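PDB 3LOM: geranyltranstransferase from Legionella pneumophila subsp. pneumophila, which transfers a geranyl group from geranyl diphosphate to isopentenyl diphosphate, forming farnesyl diphosphate with the help of magnesium. Local coordinates for the interface of chains A and B. Sequence-based numbering; all coordinates share one arbitrary frame. Chains: chain A/B, Geranyltranstransferase.

Contact 1: the interface of chains A and B. Residues chain A 114, 117-118; chain B 95, 161, 164-165, 168.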
loop_
_atom_site.group_PDB
_atom_site.type_symbol
_atom_site.label_atom_id
_atom_site.label_comp_id
_atom_site.label_asym_id
_atom_site.label_seq_id
_atom_site.Cartn_x
_atom_site.Cartn_y
_atom_site.Cartn_z
ATOM N N ALA A 114 -15.375 -6.576 4.717
ATOM C CA ALA A 114 -14.054 -6.831 5.325
ATOM C C ALA A 114 -13.051 -7.471 4.347
ATOM O O ALA A 114 -11.879 -7.095 4.323
ATOM C CB ALA A 114 -14.185 -7.684 6.565
ATOM N N ILE A 117 -12.013 -4.836 1.747
ATOM C CA ILE A 117 -11.058 -3.884 2.324
ATOM C C ILE A 117 -9.680 -4.530 2.370
ATOM O O ILE A 117 -8.708 -3.955 1.875
ATOM C CB ILE A 117 -11.460 -3.398 3.745
ATOM C CG1 ILE A 117 -12.823 -2.715 3.740
ATOM C CG2 ILE A 117 -10.414 -2.429 4.322
ATOM C CD1 ILE A 117 -13.539 -2.763 5.104
ATOM N N LEU A 118 -9.617 -5.734 2.940
ATOM C CA LEU A 118 -8.359 -6.437 3.154
ATOM C C LEU A 118 -7.639 -6.833 1.867
ATOM O O LEU A 118 -6.419 -6.721 1.778
ATOM C CB LEU A 118 -8.572 -7.674 4.030
ATOM C CG LEU A 118 -8.827 -7.425 5.519
ATOM C CD1 LEU A 118 -9.352 -8.687 6.156
ATOM C CD2 LEU A 118 -7.594 -6.909 6.258
ATOM N N MET B 95 -15.242 -4.562 10.111
ATOM C CA MET B 95 -14.294 -5.395 10.849
ATOM C C MET B 95 -14.542 -5.368 12.357
ATOM O O MET B 95 -15.554 -5.901 12.807
ATOM C CB MET B 95 -12.844 -5.060 10.482
ATOM C CG MET B 95 -12.546 -5.284 9.012
ATOM S SD MET B 95 -10.830 -5.640 8.587
ATOM C CE MET B 95 -10.963 -4.975 6.986
ATOM N N VAL B 161 -2.235 -8.997 6.222
ATOM C CA VAL B 161 -3.536 -9.057 5.551
ATOM C C VAL B 161 -4.235 -10.426 5.726
ATOM O O VAL B 161 -5.395 -10.474 6.145
ATOM C CB VAL B 161 -3.468 -8.550 4.101
ATOM C CG1 VAL B 161 -4.668 -8.995 3.297
ATOM C CG2 VAL B 161 -3.380 -7.019 4.101
ATOM N N GLN B 164 -5.201 -10.943 9.567
ATOM C CA GLN B 164 -6.385 -10.224 10.016
ATOM C C GLN B 164 -7.657 -10.847 9.441
ATOM O O GLN B 164 -8.676 -10.919 10.130
ATOM C CB GLN B 164 -6.273 -8.709 9.727
ATOM C CG GLN B 164 -7.554 -7.852 9.986
ATOM C CD GLN B 164 -8.045 -7.828 11.444
ATOM O OE1 GLN B 164 -7.363 -8.281 12.361
ATOM N NE2 GLN B 164 -9.236 -7.280 11.652
ATOM N N SER B 165 -7.586 -11.312 8.196
ATOM C CA SER B 165 -8.701 -12.021 7.567
ATOM C C SER B 165 -9.083 -13.243 8.383
ATOM O O SER B 165 -10.257 -13.449 8.693
ATOM C CB SER B 165 -8.339 -12.452 6.152
ATOM O OG SER B 165 -9.433 -13.101 5.526
ATOM N N LEU B 168 -10.684 -12.485 11.860
ATOM C CA LEU B 168 -12.106 -12.156 11.797
ATOM C C LEU B 168 -12.994 -13.369 11.533
ATOM O O LEU B 168 -14.104 -13.440 12.049
ATOM C CB LEU B 168 -12.374 -11.066 10.747
ATOM C CG LEU B 168 -11.761 -9.687 11.046
ATOM C CD1 LEU B 168 -11.860 -8.825 9.821
ATOM C CD2 LEU B 168 -12.399 -8.983 12.256
#
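A:Ala114 and A:Leu118, one turn apart on helix 113-135, face helix 160-170 of chain B, which runs nearly antiparallel to them, and B:Met95, whose backbone is in an irregular stretch (phi -116°, psi -111°). In this polyprenyl synthetase B:Met95 belongs to the first aspartate-rich motif, DDLPAMD, whose acidic residues bind magnesium in the family. The methionine is a long, unbranched probe: its chain is extended beyond CG and slides the terminal methyl CE onto the helix of chain A. CE lies 3.5 Å from the carbonyl O of A:Ala114. A:Ile117 and the methionine reach toward each other, and CE comes to rest at the isoleucine's branch, 3.6 Å from CB and also against CG2 and CD1. The small A:Ala114 lets the methionine stem pass close, its CB 3.8 Å from B:Met95 CG. A:Leu118 is the broad apolar wedge of the patch. The methionine lies against it at a slant through SD and CE, with CE 3.6 Å from A:Leu118 CG. With CG anti to the carbonyl carbon (chi1 -73°) the leucine's fork is carried toward chain B, and the branch at CG sends its methyls to different partners. CD1 packs on the backbone of the short B:Ser165, 3.7 Å from CA. CD2 touches CG of B:Gln164 at 3.8 Å, crossing its aliphatic part at about a right angle. Compact, beta-branched B:Val161 turns CG1 toward the carbonyl O of A:Leu118, and CD1 of B:Leu168 borders A:Ala114 CB.

Contact 2: the interface of chains A and B. Residues chain A 157-158, 162, 166, 187; chain B 33-35.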
loop_
_atom_site.group_PDB
_atom_site.type_symbol
_atom_site.label_atom_id
_atom_site.label_comp_id
_atom_site.label_asym_id
_atom_site.label_seq_id
_atom_site.Cartn_x
_atom_site.Cartn_y
_atom_site.Cartn_z
ATOM N N ILE A 157 -1.102 9.942 -1.115
ATOM C CA ILE A 157 -1.850 11.118 -0.664
ATOM C C ILE A 157 -1.588 12.390 -1.475
ATOM O O ILE A 157 -2.405 13.310 -1.465
ATOM C CB ILE A 157 -1.643 11.395 0.849
ATOM C CG1 ILE A 157 -0.172 11.691 1.171
ATOM C CG2 ILE A 157 -2.154 10.222 1.666
ATOM C CD1 ILE A 157 0.128 11.794 2.688
ATOM N N SER A 158 -0.459 12.424 -2.187
ATOM C CA SER A 158 -0.147 13.526 -3.091
ATOM C C SER A 158 -0.821 13.336 -4.442
ATOM O O SER A 158 -0.748 14.211 -5.302
ATOM C CB SER A 158 1.369 13.673 -3.275
ATOM O OG SER A 158 2.039 13.774 -2.024
ATOM N N SER A 162 -5.872 11.644 -2.472
ATOM C CA SER A 162 -6.464 12.988 -2.400
ATOM C C SER A 162 -7.451 13.183 -3.540
ATOM O O SER A 162 -8.524 13.761 -3.346
ATOM C CB SER A 162 -5.397 14.082 -2.425
ATOM O OG SER A 162 -4.753 14.179 -1.164
ATOM N N LEU A 166 -11.310 14.123 -2.735
ATOM C CA LEU A 166 -11.873 15.362 -3.280
ATOM C C LEU A 166 -12.974 15.085 -4.298
ATOM O O LEU A 166 -13.902 15.885 -4.439
ATOM C CB LEU A 166 -10.786 16.261 -3.890
ATOM C CG LEU A 166 -9.838 16.980 -2.925
ATOM C CD1 LEU A 166 -8.622 17.498 -3.664
ATOM C CD2 LEU A 166 -10.529 18.112 -2.174
ATOM N N LEU A 187 -5.468 14.119 -10.206
ATOM C CA LEU A 187 -4.990 13.469 -8.992
ATOM C C LEU A 187 -5.522 12.039 -8.880
ATOM O O LEU A 187 -4.771 11.137 -8.526
ATOM C CB LEU A 187 -5.345 14.287 -7.748
ATOM C CG LEU A 187 -4.754 15.687 -7.601
ATOM C CD1 LEU A 187 -5.583 16.481 -6.604
ATOM C CD2 LEU A 187 -3.283 15.651 -7.208
ATOM N N ILE B 33 -0.312 17.525 0.246
ATOM C CA ILE B 33 -1.596 16.829 0.360
ATOM C C ILE B 33 -2.724 17.736 -0.137
ATOM O O ILE B 33 -3.184 18.612 0.587
ATOM C CB ILE B 33 -1.882 16.318 1.805
ATOM C CG1 ILE B 33 -0.695 15.527 2.365
ATOM C CG2 ILE B 33 -3.113 15.429 1.824
ATOM C CD1 ILE B 33 -0.791 15.222 3.856
ATOM N N PRO B 34 -3.169 17.528 -1.387
ATOM C CA PRO B 34 -4.182 18.401 -1.981
ATOM C C PRO B 34 -5.546 18.385 -1.288
ATOM O O PRO B 34 -6.292 19.370 -1.390
ATOM C CB PRO B 34 -4.278 17.888 -3.424
ATOM C CG PRO B 34 -2.893 17.393 -3.715
ATOM C CD PRO B 34 -2.495 16.703 -2.406
ATOM N N ALA B 35 -5.854 17.295 -0.586
ATOM C CA ALA B 35 -7.090 17.177 0.171
ATOM C C ALA B 35 -6.811 17.416 1.650
ATOM O O ALA B 35 -6.176 16.581 2.301
ATOM C CB ALA B 35 -7.726 15.811 -0.040
#
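B:Pro34 turns one face of its ring to A:Ser162 and its CB-CG edge to the methyls of A:Leu187, while CD nears the carbonyl O of A:Ile157; its two neighbours turn to the flanks. This loop-on-helix patch is probably part of the biological dimer interface: residues 33-35 of chain B, ahead of helix 36-46, rest on helices 160-169 and 178-201 and on the loop residues A:Ile157 and A:Ser158 of chain A. The leucine and the ring cross obliquely, with A:Leu187 CD1 3.7 Å from B:Pro34 CB and CD2 directed at CG. A rigid ring suits the spot because it presents a fixed apolar face and edge. On one flank A:Ile157 meets B:Ile33 with the ends of both side chains, CD1 to CD1 at 3.7 Å. CG1 of A:Ile157 takes the crowded position between backbone N and carbonyl carbon (chi1 62°), which carries CD1 out to its partner. On the other flank the small B:Ala35 points its methyl CB between A:Ser162 and A:Leu166, 3.8 Å from CG of the leucine, whose CD1 approaches the carbonyl O of B:Pro34. The small polar A:Ser162 serves both sides: its hydroxyl OG receives a weak bond of 3.4 Å from the backbone N of B:Ala35. The same OG donates to the carbonyl O of A:Ile157 at 2.5 Å, in the carbonyl plane with a C=O...OG angle of 151°.

Contact 3: the interface of chains A and B. Residues chain A 145, 148-149, 152; chain B 128-129, 132.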
loop_
_atom_site.group_PDB
_atom_site.type_symbol
_atom_site.label_atom_id
_atom_site.label_comp_id
_atom_site.label_asym_id
_atom_site.label_seq_id
_atom_site.Cartn_x
_atom_site.Cartn_y
_atom_site.Cartn_z
ATOM N N VAL A 145 14.245 1.266 -7.298
ATOM C CA VAL A 145 13.804 2.302 -6.368
ATOM C C VAL A 145 13.010 3.423 -7.068
ATOM O O VAL A 145 11.895 3.750 -6.651
ATOM C CB VAL A 145 15.007 2.852 -5.562
ATOM C CG1 VAL A 145 14.633 4.090 -4.756
ATOM C CG2 VAL A 145 15.547 1.768 -4.642
ATOM N N THR A 148 9.558 2.286 -8.396
ATOM C CA THR A 148 8.599 2.087 -7.311
ATOM C C THR A 148 8.152 3.441 -6.742
ATOM O O THR A 148 6.993 3.593 -6.331
ATOM C CB THR A 148 9.179 1.165 -6.212
ATOM O OG1 THR A 148 9.837 0.050 -6.824
ATOM C CG2 THR A 148 8.079 0.643 -5.288
ATOM N N GLN A 149 9.069 4.412 -6.754
ATOM C CA GLN A 149 8.790 5.808 -6.388
ATOM C C GLN A 149 7.665 6.397 -7.226
ATOM O O GLN A 149 6.734 6.989 -6.683
ATOM C CB GLN A 149 10.051 6.662 -6.554
ATOM C CG GLN A 149 10.071 7.949 -5.738
ATOM C CD GLN A 149 10.852 7.809 -4.442
ATOM O OE1 GLN A 149 10.267 7.695 -3.363
ATOM N NE2 GLN A 149 12.179 7.815 -4.542
ATOM N N VAL A 152 4.145 4.818 -6.211
ATOM C CA VAL A 152 3.794 5.173 -4.856
ATOM C C VAL A 152 3.520 6.697 -4.672
ATOM O O VAL A 152 2.677 7.087 -3.851
ATOM C CB VAL A 152 4.857 4.553 -3.905
ATOM C CG1 VAL A 152 5.334 5.507 -2.871
ATOM C CG2 VAL A 152 4.299 3.279 -3.265
ATOM N N ILE B 128 5.924 3.610 2.260
ATOM C CA ILE B 128 6.810 3.152 1.195
ATOM C C ILE B 128 7.546 4.355 0.602
ATOM O O ILE B 128 8.761 4.299 0.404
ATOM C CB ILE B 128 6.040 2.371 0.082
ATOM C CG1 ILE B 128 5.162 1.253 0.678
ATOM C CG2 ILE B 128 6.987 1.851 -1.004
ATOM C CD1 ILE B 128 5.873 0.282 1.603
ATOM N N GLU B 129 6.805 5.435 0.341
ATOM C CA GLU B 129 7.379 6.699 -0.138
ATOM C C GLU B 129 8.522 7.180 0.743
ATOM O O GLU B 129 9.587 7.512 0.237
ATOM C CB GLU B 129 6.305 7.784 -0.229
ATOM C CG GLU B 129 6.787 9.097 -0.840
ATOM C CD GLU B 129 5.669 10.109 -1.023
ATOM O OE1 GLU B 129 5.886 11.295 -0.689
ATOM O OE2 GLU B 129 4.576 9.724 -1.502
ATOM N N LEU B 132 11.739 4.894 0.395
ATOM C CA LEU B 132 12.380 5.080 -0.896
ATOM C C LEU B 132 13.028 6.466 -1.105
ATOM O O LEU B 132 14.125 6.539 -1.663
ATOM C CB LEU B 132 11.400 4.767 -2.026
ATOM C CG LEU B 132 10.742 3.382 -2.125
ATOM C CD1 LEU B 132 9.852 3.375 -3.341
ATOM C CD2 LEU B 132 11.748 2.227 -2.181
HETATM O O HOH W 1 2.709 7.741 -1.098
#
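The flat amide of A:Gln149 turns one face obliquely toward B:Leu132, whose CB lies 3.4 Å from OE1. The edge carrying OE1 and NE2 runs alongside the backbone of helix 113-134, NE2 being 3.7 Å from the carbonyl O of B:Leu132, too far to be called a hydrogen bond. The bend of the glutamine at chi2 (98°) folds the amide over the leucine, and the two side chains slide past each other in opposite directions. The flat carboxylate of B:Glu129 uses OE2 to reach a water, tilted somewhat from its plane, at 2.8 Å; the water also lies 2.8 Å from the carbonyl O of A:Val152 and so joins the chains. B:Leu132 sends CD1 to the other side, 3.7 Å from A:Thr148 CB, crossing that side chain at about a right angle. Beta-branched A:Val152 divides its methyls: CG1 packs on B:Glu129 CA at 3.6 Å, and CG2 meets CG2 of B:Ile128 at 3.8 Å. A forked residue thus covers two neighbours at once. In the fold, helix 141-155 of chain A runs roughly antiparallel to the later turns of helix 113-134 of chain B, with A:Val145, nearer the start of helix 141-155, beside B:Leu132.

The C-alpha centres of contact 1 lie about 26 Å from contact 2 and 25 Å from contact 3, whereas contacts 2 and 3 are about 17 Å apart. The long helix that begins at residue 113 serves twice, its early turns in contact 1 and its later turns in contact 3. The helix beginning at residue 160 likewise enters contact 1 from one chain and contact 2 from the other, using different residues. Since the two-fold repeats every contact with chains exchanged, each subunit supplies both partners, as fits the homodimer usual in this family, and contact 1 brings the dimer surface close to the metal-binding motif.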